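Local atomic coordinates of mitochondrial enolase superfamily member 1 (Homo sapiens, PDB entry 4A35), a protein that dehydrates L-fuconate to 2-keto-3-deoxy-L-fuconate in L-fucose catabolism, using a magnesium ion to stabilise the enediolate intermediate. Residues S8-R13 with A38-E43; D14-T19 with K61-V66; G287-S292 with L318-L323. All blocks are in the same frame, centred on the assembly; numbering follows the deposited sequence.

Contact 1 of 3, residues S8-R13 with A38-E43; sequences SRLSVR and AYVVIE
The R9 guanidinium meets the E43 carboxylate at its edge, and S8 OG sits over one face of it. R9 NH1 bonds E43 OE1 at 2.8 Å in a salt bridge. The bond is bent, 144° at the hydrogen, and reaches OE1 on its anti side. The two planes are 71° apart. E43 sets CG beside its backbone N (chi1 -67°) and runs extended beyond it. The R13 guanidinium carries V41 CG2 at its edge. The Y39 and R13 side chains lie side by side and point the same way. R13 NH2 comes to the edge of the Y39 ring, 3.5 Å from CE2. One water takes the R13 NE hydrogen, gives one to Y39 O and bonds S11 OG. R13 NH1 also forms a salt bridge with E421, and Y39 OH bonds M419 N.

An alanine in place of E43 would probably leave R9 NH1 without its charged mate and the guanidinium freer to turn.

L10, V12, V40 and I42 project from the face opposite R9 and E43. L10 CD1 is 3.7 Å from I42 CG2. Helices 63-73 and 110-131 cover this face.

Paired backbone bonds join S11 to V41 and R13 to Y39. S8 N bonds E43 O, and E43 N bonds R9 O. S8 and R9 thus both face E43, a classic beta bulge in the three-stranded antiparallel sheet of the enolase-type N-terminal domain.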
# COMPACT_ATOMS: atom_id res chain seq x y z
N SER A 8 -20.45 10.37 -19.68
CA SER A 8 -19.93 10.78 -20.98
C SER A 8 -18.58 11.44 -20.91
O SER A 8 -17.83 11.37 -21.89
CB SER A 8 -20.92 11.73 -21.66
OG SER A 8 -21.22 12.80 -20.78
N ARG A 9 -18.26 12.12 -19.79
CA ARG A 9 -17.00 12.85 -19.60
C ARG A 9 -16.45 12.68 -18.20
O ARG A 9 -17.21 12.53 -17.24
CB ARG A 9 -17.16 14.37 -19.87
CG ARG A 9 -17.69 14.79 -21.24
CD ARG A 9 -18.83 15.79 -21.10
NE ARG A 9 -19.92 15.52 -22.05
CZ ARG A 9 -21.21 15.81 -21.82
NH1 ARG A 9 -21.58 16.36 -20.68
NH2 ARG A 9 -22.12 15.52 -22.74
N LEU A 10 -15.13 12.73 -18.10
CA LEU A 10 -14.44 12.72 -16.82
C LEU A 10 -13.28 13.72 -16.93
O LEU A 10 -12.51 13.68 -17.90
CB LEU A 10 -13.92 11.31 -16.44
CG LEU A 10 -13.17 11.19 -15.07
CD1 LEU A 10 -13.38 9.82 -14.46
CD2 LEU A 10 -11.61 11.49 -15.20
N SER A 11 -13.12 14.54 -15.92
CA SER A 11 -11.97 15.42 -15.82
C SER A 11 -11.35 15.22 -14.43
O SER A 11 -12.05 14.88 -13.47
CB SER A 11 -12.36 16.89 -16.07
OG SER A 11 -13.04 17.45 -14.96
N VAL A 12 -10.04 15.39 -14.35
CA VAL A 12 -9.33 15.30 -13.09
C VAL A 12 -8.25 16.35 -13.11
O VAL A 12 -7.51 16.46 -14.10
CB VAL A 12 -8.79 13.87 -12.76
CG1 VAL A 12 -7.99 13.24 -13.94
CG2 VAL A 12 -7.99 13.88 -11.46
N ARG A 13 -8.18 17.12 -12.01
CA ARG A 13 -7.25 18.23 -11.88
C ARG A 13 -6.50 18.16 -10.57
O ARG A 13 -7.03 17.74 -9.55
CB ARG A 13 -8.02 19.56 -12.04
CG ARG A 13 -8.54 19.81 -13.50
CD ARG A 13 -9.46 21.01 -13.53
NE ARG A 13 -10.76 20.65 -12.92
CZ ARG A 13 -11.81 21.45 -12.81
NH1 ARG A 13 -11.72 22.74 -13.19
NH2 ARG A 13 -12.94 21.00 -12.26
N ALA A 38 -6.75 15.58 -5.66
CA ALA A 38 -7.04 15.24 -7.07
C ALA A 38 -8.57 15.44 -7.18
O ALA A 38 -9.34 14.77 -6.46
CB ALA A 38 -6.62 13.80 -7.38
N TYR A 39 -9.00 16.44 -7.94
CA TYR A 39 -10.44 16.79 -8.03
C TYR A 39 -11.00 16.24 -9.31
O TYR A 39 -10.55 16.63 -10.40
CB TYR A 39 -10.62 18.31 -7.97
CG TYR A 39 -12.07 18.74 -8.01
CD1 TYR A 39 -12.96 18.34 -7.01
CD2 TYR A 39 -12.53 19.61 -9.00
CE1 TYR A 39 -14.29 18.77 -7.01
CE2 TYR A 39 -13.87 20.02 -9.03
CZ TYR A 39 -14.74 19.63 -8.00
OH TYR A 39 -16.05 20.04 -7.98
N VAL A 40 -12.00 15.35 -9.16
CA VAL A 40 -12.64 14.65 -10.26
C VAL A 40 -14.04 15.20 -10.52
O VAL A 40 -14.83 15.33 -9.58
CB VAL A 40 -12.71 13.12 -9.94
CG1 VAL A 40 -13.44 12.36 -11.06
CG2 VAL A 40 -11.31 12.54 -9.68
N VAL A 41 -14.37 15.40 -11.80
CA VAL A 41 -15.73 15.78 -12.20
C VAL A 41 -16.19 14.83 -13.32
O VAL A 41 -15.52 14.66 -14.35
CB VAL A 41 -15.89 17.27 -12.58
CG1 VAL A 41 -17.34 17.60 -12.99
CG2 VAL A 41 -15.42 18.18 -11.45
N ILE A 42 -17.34 14.21 -13.11
CA ILE A 42 -17.92 13.34 -14.15
C ILE A 42 -19.25 13.95 -14.57
O ILE A 42 -20.00 14.48 -13.73
CB ILE A 42 -18.07 11.84 -13.75
CG1 ILE A 42 -19.07 11.66 -12.58
CG2 ILE A 42 -16.68 11.20 -13.48
CD1 ILE A 42 -19.31 10.10 -12.10
N GLU A 43 -19.54 13.80 -15.87
CA GLU A 43 -20.77 14.30 -16.44
C GLU A 43 -21.52 13.14 -17.11
O GLU A 43 -20.91 12.12 -17.47
CB GLU A 43 -20.47 15.42 -17.47
CG GLU A 43 -19.90 16.69 -16.86
CD GLU A 43 -19.52 17.78 -17.83
OE1 GLU A 43 -20.20 17.92 -18.87
OE2 GLU A 43 -18.51 18.48 -17.58
O HOH W 1 -11.89 18.04 -12.43

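Contact 2 of 3, residues D14-T19 with K61-V66; sequences DVRFPT and KGTEVV. With EDO (1,2-ethanediol), chain D.
D14 holds CG anti to its backbone N (chi1 -174°), on the side of T63. Its carboxylate meets T63 and E64. R16 runs extended from CG to NE, and its guanidinium lies beside the D14 carboxylate. The two are two residues apart on the strand. R16 grips D14 side-on with two nitrogens. R16 NE gives D14 OD1 a nearly straight bond of 2.7 Å, 175° at the hydrogen. R16 NH2 bonds D14 OD2 at 2.8 Å, on its syn lone pair.

The grip across the contact is looser. R16 NH2 also reaches E64 OE1 at 3.0 Å, a salt bridge with a weak, bent bond (129°). E64 OE1 lies at the guanidinium edge, near its plane, and takes a weak bond from G62 N as well. T63 packs tightly against D14, with T63 CG2 3.1 Å from D14 OD1. T63 OG1 stands over one face of the R16 guanidinium, 4.0 Å from NE, and its own bonds go to T58 and G60. R16 also makes a cation-pi contact with Y429.

R16 NH1 bonds O1 of a 1,2-ethanediol at 2.9 Å, a molecule probably left from the crystallisation liquor. G62 is the N-cap of helix 63-73. At its backbone angles a CB would be jammed against the K61 carbonyl oxygen. Here the helix start meets the second subunit, where K61 N bonds Q101 OE1 of that subunit.

The D14 and E64 carboxylates lie nearly parallel, with D14 OD2 4.5 Å from E64 OE1. Two like charges therefore share one arginine nitrogen. R16 would be expected to offset their repulsion and help keep both acids ionised, tying the strand end to the helix start.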
# COMPACT_ATOMS: atom_id res chain seq x y z
N ASP A 14 -5.26 18.62 -10.61
CA ASP A 14 -4.31 18.69 -9.49
C ASP A 14 -4.55 20.04 -8.80
O ASP A 14 -4.23 21.07 -9.40
CB ASP A 14 -2.88 18.58 -10.08
CG ASP A 14 -1.76 18.47 -9.08
OD1 ASP A 14 -1.98 18.87 -7.89
OD2 ASP A 14 -0.64 18.05 -9.48
N VAL A 15 -5.17 20.05 -7.59
CA VAL A 15 -5.51 21.29 -6.87
C VAL A 15 -4.68 21.35 -5.59
O VAL A 15 -4.69 20.39 -4.83
CB VAL A 15 -7.04 21.39 -6.56
CG1 VAL A 15 -7.42 22.75 -5.99
CG2 VAL A 15 -7.86 21.09 -7.82
N ARG A 16 -3.92 22.44 -5.37
CA ARG A 16 -3.05 22.49 -4.21
C ARG A 16 -3.17 23.78 -3.48
O ARG A 16 -3.21 24.84 -4.09
CB ARG A 16 -1.55 22.27 -4.64
CG ARG A 16 -1.31 20.94 -5.39
CD ARG A 16 0.17 20.73 -5.68
NE ARG A 16 0.32 19.61 -6.61
CZ ARG A 16 1.46 18.96 -6.84
NH1 ARG A 16 2.57 19.31 -6.20
NH2 ARG A 16 1.49 17.96 -7.70
N PHE A 17 -3.29 23.67 -2.15
CA PHE A 17 -3.36 24.83 -1.29
C PHE A 17 -2.01 24.98 -0.58
O PHE A 17 -1.50 24.02 0.02
CB PHE A 17 -4.58 24.77 -0.32
CG PHE A 17 -5.90 24.66 -1.08
CD1 PHE A 17 -6.58 25.80 -1.49
CD2 PHE A 17 -6.42 23.41 -1.42
CE1 PHE A 17 -7.76 25.71 -2.24
CE2 PHE A 17 -7.61 23.31 -2.18
CZ PHE A 17 -8.27 24.46 -2.58
N PRO A 18 -1.48 26.22 -0.53
CA PRO A 18 -0.15 26.44 0.09
C PRO A 18 -0.19 26.54 1.62
O PRO A 18 0.28 27.50 2.22
CB PRO A 18 0.33 27.73 -0.57
CG PRO A 18 -0.99 28.51 -0.86
CD PRO A 18 -1.98 27.43 -1.25
N THR A 19 -0.75 25.55 2.28
CA THR A 19 -0.94 25.61 3.73
C THR A 19 0.41 25.59 4.50
O THR A 19 0.45 26.14 5.62
CB THR A 19 -1.93 24.56 4.21
OG1 THR A 19 -1.52 23.33 3.71
CG2 THR A 19 -3.37 24.81 3.72
N LYS A 61 3.12 17.37 -3.01
CA LYS A 61 3.86 16.55 -3.94
C LYS A 61 3.22 15.15 -3.99
O LYS A 61 2.84 14.61 -2.97
CB LYS A 61 5.35 16.44 -3.53
CG LYS A 61 6.11 17.78 -3.66
CD LYS A 61 7.47 17.56 -3.07
CE LYS A 61 8.31 18.78 -2.90
NZ LYS A 61 8.32 19.21 -1.48
N GLY A 62 3.07 14.63 -5.19
CA GLY A 62 2.48 13.31 -5.41
C GLY A 62 1.06 13.39 -5.90
O GLY A 62 0.54 12.39 -6.40
N THR A 63 0.44 14.60 -5.84
CA THR A 63 -0.93 14.75 -6.33
C THR A 63 -0.97 14.42 -7.84
O THR A 63 -1.93 13.80 -8.28
CB THR A 63 -1.50 16.19 -6.08
OG1 THR A 63 -1.41 16.51 -4.67
CG2 THR A 63 -2.98 16.27 -6.49
N GLU A 64 0.08 14.83 -8.60
CA GLU A 64 0.16 14.55 -10.04
C GLU A 64 0.19 13.00 -10.30
O GLU A 64 -0.29 12.55 -11.34
CB GLU A 64 1.36 15.28 -10.67
CG GLU A 64 2.74 14.64 -10.42
CD GLU A 64 3.39 14.84 -9.07
OE1 GLU A 64 2.70 15.28 -8.12
OE2 GLU A 64 4.55 14.39 -8.91
N VAL A 65 0.78 12.20 -9.37
CA VAL A 65 0.83 10.73 -9.51
C VAL A 65 -0.61 10.15 -9.37
O VAL A 65 -1.03 9.23 -10.14
CB VAL A 65 1.85 10.11 -8.51
CG1 VAL A 65 1.95 8.61 -8.72
CG2 VAL A 65 3.23 10.77 -8.62
N VAL A 66 -1.36 10.66 -8.39
CA VAL A 66 -2.78 10.31 -8.16
C VAL A 66 -3.60 10.67 -9.43
O VAL A 66 -4.38 9.84 -9.93
CB VAL A 66 -3.34 10.95 -6.87
CG1 VAL A 66 -4.82 10.65 -6.71
CG2 VAL A 66 -2.54 10.49 -5.63
C1 EDO D . 3.52 22.63 -4.80
O1 EDO D . 3.06 21.39 -4.25
C2 EDO D . 4.90 22.47 -5.53
O2 EDO D . 5.71 21.47 -4.91

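Contact 3 of 3, residues G287-S292 with L318-L323; sequences GHATIS and LQAKAL
H288 points its CB at A322. H288 CB lies 3.7 Å from A322 O and 4.0 Å from A322 CB. Beyond CB the chain leaves the contact. CG sits beside the backbone N and anti to the carbonyl carbon (chi1 -84°). The imidazole then goes to other parts of the chain. Its ND1 bonds the carbonyl oxygen of D284, one turn earlier. The side chain also packs on P279 and on I302 and T304 of strand 301-304.

The next residue, A289, brings the backbones closest. Its CA is only 3.7 Å from the CA of A322. A322 CB touches A289 N at 3.5 Å and A289 CB at 3.8 Å. A289 CB also meets A320, with A320 O 3.8 Å away. The small side chains of A289, A320 and A322 are consistent with so close an approach.

The contact belongs to the outer layer of the C-terminal barrel domain, which is of the TIM-barrel type. Helix 285-295 follows strand 275-277, and helix 311-319 follows strand 301-304. The residues after helix 311-319 turn back to lead into strand 325-326, and this turn is what helix 285-295 meets. It closes the helix as a Schellman motif. K321 takes positive phi (54°), and K321 N bonds L318 O. The end of the K321 side chain leads away from 287-292.

One turn after H288, S292 places its CB 3.8 Å from A322 O. S292 OG is anti to the backbone N and bonds Q324 OE1, just past the second segment. A322 CB also touches L317, within helix 311-319. Q319, in the last turn of that helix, packs on L286 of the second subunit.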
# COMPACT_ATOMS: atom_id res chain seq x y z
N GLY A 287 1.81 -4.45 16.38
CA GLY A 287 2.42 -3.34 17.11
C GLY A 287 1.41 -2.50 17.88
O GLY A 287 1.62 -2.17 19.06
N HIS A 288 0.29 -2.16 17.21
CA HIS A 288 -0.78 -1.40 17.86
C HIS A 288 -1.36 -2.20 19.03
O HIS A 288 -1.55 -1.62 20.12
CB HIS A 288 -1.87 -0.99 16.85
CG HIS A 288 -1.52 0.28 16.12
ND1 HIS A 288 -0.68 0.27 15.03
CD2 HIS A 288 -1.89 1.56 16.38
CE1 HIS A 288 -0.58 1.55 14.64
NE2 HIS A 288 -1.29 2.35 15.41
N ALA A 289 -1.55 -3.54 18.85
CA ALA A 289 -2.03 -4.39 19.94
C ALA A 289 -1.02 -4.42 21.10
O ALA A 289 -1.42 -4.36 22.25
CB ALA A 289 -2.31 -5.81 19.43
N THR A 290 0.30 -4.51 20.81
CA THR A 290 1.31 -4.50 21.89
C THR A 290 1.23 -3.17 22.71
O THR A 290 1.26 -3.21 23.95
CB THR A 290 2.73 -4.74 21.31
OG1 THR A 290 2.74 -6.02 20.71
CG2 THR A 290 3.83 -4.67 22.39
N ILE A 291 1.09 -2.03 22.02
CA ILE A 291 1.03 -0.71 22.66
C ILE A 291 -0.29 -0.61 23.44
O ILE A 291 -0.28 -0.17 24.58
CB ILE A 291 1.19 0.40 21.61
CG1 ILE A 291 2.60 0.31 20.95
CG2 ILE A 291 0.93 1.82 22.23
CD1 ILE A 291 2.75 1.05 19.51
N SER A 292 -1.39 -1.06 22.83
CA SER A 292 -2.69 -1.04 23.51
C SER A 292 -2.62 -1.83 24.84
O SER A 292 -3.04 -1.29 25.89
CB SER A 292 -3.78 -1.61 22.60
OG SER A 292 -5.06 -1.47 23.22
N LEU A 318 -9.19 -5.17 14.35
CA LEU A 318 -10.35 -5.58 15.16
C LEU A 318 -10.09 -7.01 15.71
O LEU A 318 -10.34 -7.27 16.88
CB LEU A 318 -11.63 -5.51 14.33
CG LEU A 318 -12.09 -4.04 13.99
CD1 LEU A 318 -13.14 -4.04 12.91
CD2 LEU A 318 -12.57 -3.32 15.26
N GLN A 319 -9.63 -7.93 14.85
CA GLN A 319 -9.33 -9.33 15.25
C GLN A 319 -8.32 -9.42 16.41
O GLN A 319 -8.54 -10.17 17.36
CB GLN A 319 -8.81 -10.14 14.08
CG GLN A 319 -9.92 -10.52 13.12
CD GLN A 319 -9.37 -11.20 11.89
OE1 GLN A 319 -8.40 -10.75 11.29
NE2 GLN A 319 -9.95 -12.35 11.55
N ALA A 320 -7.23 -8.60 16.33
CA ALA A 320 -6.18 -8.57 17.31
C ALA A 320 -6.52 -7.70 18.52
O ALA A 320 -5.66 -7.58 19.40
CB ALA A 320 -4.86 -8.12 16.68
N LYS A 321 -7.71 -7.02 18.54
CA LYS A 321 -8.10 -6.09 19.62
C LYS A 321 -6.99 -5.02 19.80
O LYS A 321 -6.56 -4.72 20.91
CB LYS A 321 -8.43 -6.84 20.94
CG LYS A 321 -9.48 -7.90 20.76
CD LYS A 321 -9.90 -8.43 22.13
CE LYS A 321 -11.11 -9.30 21.96
NZ LYS A 321 -11.54 -9.85 23.27
N ALA A 322 -6.52 -4.50 18.69
CA ALA A 322 -5.37 -3.61 18.62
C ALA A 322 -5.75 -2.16 18.86
O ALA A 322 -4.85 -1.32 18.95
CB ALA A 322 -4.70 -3.74 17.24
N LEU A 323 -7.05 -1.82 18.91
CA LEU A 323 -7.39 -0.39 19.01
C LEU A 323 -8.70 -0.19 19.83
O LEU A 323 -9.59 -1.04 19.80
CB LEU A 323 -7.49 0.26 17.60
CG LEU A 323 -8.73 -0.05 16.69
CD1 LEU A 323 -8.54 0.57 15.29
CD2 LEU A 323 -9.03 -1.57 16.57

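In the fold
Contacts 1 and 2 are neighbours. Both use strand 7-16, and their centres are about 16 Å apart. They touch directly, with A38 CB 3.7 Å from V66 CG1 and Y39 CB 3.9 Å from V15 CG2. Contact 3 is in the barrel domain, with its centre about 39 Å from that of contact 1 and about 33 Å from that of contact 2. Contact 1 lies away from the metal and substrate sites. In contact 2 the R16 side chain is about 8 Å from that of Y35, which probably binds substrate. In contact 3 the H288 side chain is about 8 Å from that of E277, a magnesium ligand, and about 10 Å from a bound magnesium ion.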